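Local structure of putative succinylglutamate desuccinylase / aspartoacylase (Shewanella amazonensis, 3FMC) at residues S35-A40 with V156-M161; A209-A214 with A238-L243. The protein is probably a zinc-dependent hydrolase of the succinylglutamate desuccinylase/aspartoacylase family, thought to act on ester bonds. All coordinates share one frame; numbering follows the deposited sequence.

Contact 1 of 2, residues S35-A40 with V156-M161; sequences SVYIQA and VTLQSM
L158 meets the strand first along the helical segment V156-M161, reaching the side chains of Y37 and Q39 together. Its CD2 methyl lies 3.4 Å from Y37 OH and 3.5 Å from Q39 OE1, and CB packs on the same amide oxygen, so one isobutyl group covers the place where phenol and carboxamide join. The leucine side chain runs at about a right angle to that of Y37. Phenol and carboxamide are joined by a hydrogen bond within the strand: Y37 OH gives its proton to Q39 OE1 at 2.8 Å, in the plane of the carbonyl and with a C=O...donor angle of 146°. OE1 also lies in the plane of the phenol ring, at its edge, and the bonds from Q39 NE2 to D170 and Y104 would hold the amide in this rotation. One helical turn further on, M161, a selenomethionine, takes up the ring itself. Its CB approaches Y37 CE1 to 3.6 Å and its backbone C stands over one face, offset toward the rim. A bend at chi3 brings the terminal CE back to 3.5 Å from Y37 OH. With CG anti to the backbone N (chi1 173°), the Y37 ring extends from the strand toward the helix. A leucine in place of Y37 would probably leave Q39 OE1 without its phenol donor and open a gap beside L158 and M161. Helix 150-163 packs against strand 36-40 in a buried contact; over 156-161 and 36-40 the axes run roughly antiparallel (154°) and come within 10.0 Å. Strand 36-40 lies between the parallel strands 69-72 and 167-174; helix 210-227 packs beside it through M210, and helix 123-142 packs against V156 and S160.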
loop_
_atom_site.group_PDB
_atom_site.type_symbol
_atom_site.label_atom_id
_atom_site.label_comp_id
_atom_site.label_asym_id
_atom_site.label_seq_id
_atom_site.Cartn_x
_atom_site.Cartn_y
_atom_site.Cartn_z
ATOM N N SER C 35 15.735 35.326 -14.299
ATOM C CA SER C 35 14.859 34.850 -13.218
ATOM C C SER C 35 15.020 33.338 -13.073
ATOM O O SER C 35 15.254 32.598 -14.042
ATOM C CB SER C 35 13.398 35.201 -13.454
ATOM O OG SER C 35 12.932 34.680 -14.681
ATOM N N VAL C 36 14.847 32.877 -11.852
ATOM C CA VAL C 36 15.080 31.463 -11.528
ATOM C C VAL C 36 13.884 30.920 -10.739
ATOM O O VAL C 36 13.352 31.579 -9.816
ATOM C CB VAL C 36 16.333 31.293 -10.667
ATOM C CG1 VAL C 36 16.687 29.810 -10.459
ATOM C CG2 VAL C 36 17.545 32.079 -11.312
ATOM N N TYR C 37 13.503 29.716 -11.109
ATOM C CA TYR C 37 12.456 28.958 -10.428
ATOM C C TYR C 37 13.055 27.621 -9.968
ATOM O O TYR C 37 13.625 26.901 -10.776
ATOM C CB TYR C 37 11.273 28.727 -11.329
ATOM C CG TYR C 37 10.224 27.812 -10.728
ATOM C CD1 TYR C 37 9.183 28.309 -9.942
ATOM C CD2 TYR C 37 10.279 26.440 -10.950
ATOM C CE1 TYR C 37 8.208 27.417 -9.391
ATOM C CE2 TYR C 37 9.320 25.574 -10.419
ATOM C CZ TYR C 37 8.281 26.086 -9.629
ATOM O OH TYR C 37 7.324 25.258 -9.079
ATOM N N ILE C 38 12.950 27.344 -8.668
ATOM C CA ILE C 38 13.532 26.128 -8.044
ATOM C C ILE C 38 12.418 25.419 -7.277
ATOM O O ILE C 38 11.685 26.065 -6.525
ATOM C CB ILE C 38 14.675 26.472 -7.068
ATOM C CG1 ILE C 38 15.678 27.415 -7.758
ATOM C CG2 ILE C 38 15.340 25.198 -6.510
ATOM C CD1 ILE C 38 16.904 27.816 -6.886
ATOM N N GLN C 39 12.293 24.113 -7.487
ATOM C CA GLN C 39 11.320 23.303 -6.732
ATOM C C GLN C 39 11.962 22.021 -6.223
ATOM O O GLN C 39 12.961 21.566 -6.747
ATOM C CB GLN C 39 10.054 22.986 -7.539
ATOM C CG GLN C 39 10.267 22.104 -8.757
ATOM C CD GLN C 39 9.029 21.841 -9.531
ATOM O OE1 GLN C 39 8.106 22.641 -9.536
ATOM N NE2 GLN C 39 8.985 20.687 -10.183
ATOM N N ALA C 40 11.342 21.438 -5.197
ATOM C CA ALA C 40 11.819 20.215 -4.574
ATOM C C ALA C 40 10.636 19.364 -4.137
ATOM O O ALA C 40 9.569 19.907 -3.788
ATOM C CB ALA C 40 12.644 20.526 -3.304
ATOM N N VAL C 156 0.657 20.939 -13.755
ATOM C CA VAL C 156 0.350 22.088 -14.594
ATOM C C VAL C 156 0.449 23.394 -13.772
ATOM O O VAL C 156 0.923 24.403 -14.290
ATOM C CB VAL C 156 -1.001 21.918 -15.374
ATOM C CG1 VAL C 156 -1.340 23.184 -16.117
ATOM C CG2 VAL C 156 -0.934 20.726 -16.329
ATOM N N THR C 157 0.102 23.347 -12.481
ATOM C CA THR C 157 0.229 24.522 -11.589
ATOM C C THR C 157 1.718 24.868 -11.388
ATOM O O THR C 157 2.119 26.050 -11.513
ATOM C CB THR C 157 -0.511 24.309 -10.244
ATOM O OG1 THR C 157 -1.901 24.021 -10.530
ATOM C CG2 THR C 157 -0.345 25.496 -9.294
ATOM N N LEU C 158 2.542 23.843 -11.122
ATOM C CA LEU C 158 4.003 24.038 -11.017
ATOM C C LEU C 158 4.588 24.561 -12.314
ATOM O O LEU C 158 5.391 25.492 -12.312
ATOM C CB LEU C 158 4.683 22.707 -10.670
ATOM C CG LEU C 158 4.336 22.125 -9.283
ATOM C CD1 LEU C 158 4.871 20.710 -9.090
ATOM C CD2 LEU C 158 4.843 23.032 -8.206
ATOM N N GLN C 159 4.129 23.984 -13.419
ATOM C CA GLN C 159 4.615 24.291 -14.757
ATOM C C GLN C 159 4.369 25.720 -15.138
ATOM O O GLN C 159 5.225 26.369 -15.730
ATOM C CB GLN C 159 4.006 23.328 -15.760
ATOM C CG GLN C 159 4.638 23.402 -17.173
ATOM C CD GLN C 159 4.132 22.340 -18.078
ATOM O OE1 GLN C 159 3.753 21.246 -17.623
ATOM N NE2 GLN C 159 4.160 22.606 -19.397
ATOM N N SER C 160 3.174 26.216 -14.839
ATOM C CA SER C 160 2.833 27.590 -15.167
ATOM C C SER C 160 3.787 28.541 -14.447
ATOM O O SER C 160 4.201 29.560 -15.030
ATOM C CB SER C 160 1.384 27.900 -14.802
ATOM O OG SER C 160 1.148 29.280 -14.993
HETATM N N MSE C 161 4.146 28.229 -13.197
HETATM C CA MSE C 161 5.136 29.045 -12.472
HETATM C C MSE C 161 6.522 28.938 -13.130
HETATM O O MSE C 161 7.203 29.963 -13.333
HETATM C CB MSE C 161 5.225 28.664 -11.000
HETATM C CG MSE C 161 3.956 29.074 -10.178
HETATM SE SE MSE C 161 4.282 28.860 -8.323
HETATM C CE MSE C 161 4.267 26.811 -8.269
#

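Contact 2 of 2, residues A209-A214 with A238-L243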
loop_
_atom_site.group_PDB
_atom_site.type_symbol
_atom_site.label_atom_id
_atom_site.label_comp_id
_atom_site.label_asym_id
_atom_site.label_seq_id
_atom_site.Cartn_x
_atom_site.Cartn_y
_atom_site.Cartn_z
ATOM N N ALA C 209 8.127 14.851 -17.848
ATOM C CA ALA C 209 8.814 15.466 -16.715
ATOM C C ALA C 209 8.893 16.993 -16.770
ATOM O O ALA C 209 8.746 17.591 -17.808
ATOM C CB ALA C 209 10.256 14.866 -16.562
HETATM N N MSE C 210 9.156 17.608 -15.620
HETATM C CA MSE C 210 9.209 19.086 -15.537
HETATM C C MSE C 210 10.260 19.714 -16.442
HETATM O O MSE C 210 9.971 20.707 -17.111
HETATM C CB MSE C 210 9.525 19.516 -14.108
HETATM C CG MSE C 210 9.897 21.037 -13.983
HETATM SE SE MSE C 210 8.572 22.265 -14.638
HETATM C CE MSE C 210 7.859 22.705 -12.887
ATOM N N ASP C 211 11.494 19.215 -16.398
ATOM C CA ASP C 211 12.575 19.816 -17.212
ATOM C C ASP C 211 12.213 19.847 -18.669
ATOM O O ASP C 211 12.242 20.894 -19.298
ATOM C CB ASP C 211 13.961 19.210 -16.942
ATOM C CG ASP C 211 14.065 17.683 -17.130
ATOM O OD1 ASP C 211 13.088 16.976 -17.490
ATOM O OD2 ASP C 211 15.190 17.185 -16.841
ATOM N N GLU C 212 11.785 18.714 -19.193
ATOM C CA GLU C 212 11.320 18.644 -20.584
ATOM C C GLU C 212 10.158 19.583 -20.858
ATOM O O GLU C 212 10.109 20.283 -21.861
ATOM C CB GLU C 212 10.888 17.221 -20.878
ATOM C CG GLU C 212 12.004 16.192 -20.715
ATOM C CD GLU C 212 11.470 14.800 -20.367
ATOM O OE1 GLU C 212 10.233 14.614 -20.191
ATOM O OE2 GLU C 212 12.310 13.910 -20.218
ATOM N N ALA C 213 9.195 19.607 -19.948
ATOM C CA ALA C 213 8.029 20.457 -20.121
ATOM C C ALA C 213 8.472 21.914 -20.220
ATOM O O ALA C 213 7.890 22.692 -20.954
ATOM C CB ALA C 213 7.066 20.255 -18.942
ATOM N N ALA C 214 9.493 22.263 -19.442
ATOM C CA ALA C 214 10.037 23.614 -19.433
ATOM C C ALA C 214 10.861 23.931 -20.689
ATOM O O ALA C 214 10.752 25.038 -21.222
ATOM C CB ALA C 214 10.870 23.866 -18.221
ATOM N N ALA C 238 16.775 24.456 -18.122
ATOM C CA ALA C 238 15.974 23.573 -17.249
ATOM C C ALA C 238 16.807 22.338 -16.994
ATOM O O ALA C 238 17.128 21.560 -17.923
ATOM C CB ALA C 238 14.634 23.221 -17.865
ATOM N N LEU C 239 17.183 22.203 -15.733
ATOM C CA LEU C 239 18.086 21.141 -15.269
ATOM C C LEU C 239 17.433 20.401 -14.106
ATOM O O LEU C 239 16.703 21.008 -13.309
ATOM C CB LEU C 239 19.365 21.813 -14.772
ATOM C CG LEU C 239 20.021 22.669 -15.875
ATOM C CD1 LEU C 239 20.500 23.943 -15.306
ATOM C CD2 LEU C 239 21.107 21.873 -16.549
ATOM N N THR C 240 17.735 19.100 -13.978
ATOM C CA THR C 240 17.198 18.296 -12.884
ATOM C C THR C 240 18.369 17.761 -12.101
ATOM O O THR C 240 19.199 17.062 -12.639
ATOM C CB THR C 240 16.288 17.165 -13.435
ATOM O OG1 THR C 240 15.262 17.748 -14.255
ATOM C CG2 THR C 240 15.678 16.330 -12.329
ATOM N N LEU C 241 18.424 18.117 -10.835
ATOM C CA LEU C 241 19.478 17.706 -9.955
ATOM C C LEU C 241 18.985 16.554 -9.089
ATOM O O LEU C 241 17.980 16.687 -8.425
ATOM C CB LEU C 241 19.922 18.898 -9.091
ATOM C CG LEU C 241 20.673 20.105 -9.765
ATOM C CD1 LEU C 241 19.939 20.870 -10.799
ATOM C CD2 LEU C 241 21.233 21.018 -8.604
ATOM N N GLU C 242 19.696 15.415 -9.142
ATOM C CA GLU C 242 19.361 14.190 -8.397
ATOM C C GLU C 242 20.403 14.120 -7.302
ATOM O O GLU C 242 21.520 13.598 -7.491
ATOM C CB GLU C 242 19.441 12.963 -9.323
ATOM C CG GLU C 242 18.603 13.007 -10.605
ATOM C CD GLU C 242 17.124 12.621 -10.397
ATOM O OE1 GLU C 242 16.837 11.808 -9.508
ATOM O OE2 GLU C 242 16.284 13.135 -11.154
ATOM N N LEU C 243 20.047 14.673 -6.156
ATOM C CA LEU C 243 20.972 14.890 -5.039
ATOM C C LEU C 243 21.108 13.802 -3.989
ATOM O O LEU C 243 20.812 13.990 -2.820
ATOM C CB LEU C 243 20.623 16.249 -4.413
ATOM C CG LEU C 243 20.769 17.423 -5.434
ATOM C CD1 LEU C 243 20.375 18.742 -4.843
ATOM C CD2 LEU C 243 22.235 17.518 -6.010
HETATM O O HOH W 1 12.584 17.411 -13.970
HETATM O O HOH W 2 17.318 18.738 -18.072
#
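The carboxylate of D211 receives T240 OG1 over its face, the hydroxyl donating to OD2 at 2.6 Å from a direction 65° out of the carboxylate plane. OD1 is met by the backbone N of E212 on the anti side, tilted out of plane, at 2.8 Å and with a bent N-H...acceptor angle of 135°. One oxygen is thus tied to the helix and the other to the strand, which should limit rotation of the group. D211 reaches T240 with CG placed between its backbone N and carbonyl carbon. E212 has a flat group of its own, whose OE1 takes the N-H of A209, the N-cap residue, from above the carboxylate plane at 3.2 Å. In what is probably a zinc-exopeptidase-like catalytic domain, the contact sets the first turn of helix 210-227 against strand 237-243; over 210-214 and 238-243 the two run almost antiparallel (175°). Two waters help join them. One accepts from D211 N and donates to T240 OG1 at 2.7 Å; the other lies within hydrogen-bonding distance of both D211 OD2 and A238 O. Alongside, the methyl of A238 packs on D211 O at 3.6 Å and on A214 CB at 3.8 Å. T240 also touches H172, which with H43 and E46 forms a possible, unconfirmed metal site, empty here; a sulfate, probably from the crystallisation liquor, lies about 6 Å from the T240 side chain.

Contacts 1 and 2 follow one another along the chain, the first closing before the second opens, and their centres are 10 Å apart. Both place a helix against the same group of strands: 36-40 and 237-243 each pair in parallel with strand 167-174, which separates them. The helices touch as well. The CE methyl of M210, from contact 2, packs 3.4 Å from Q39 OE1 of contact 1 and also meets L158 O, while A213 CB rests near Q159 OE1. The two contacts thus adjoin in the interior of the catalytic domain, near the residues of the possible metal site.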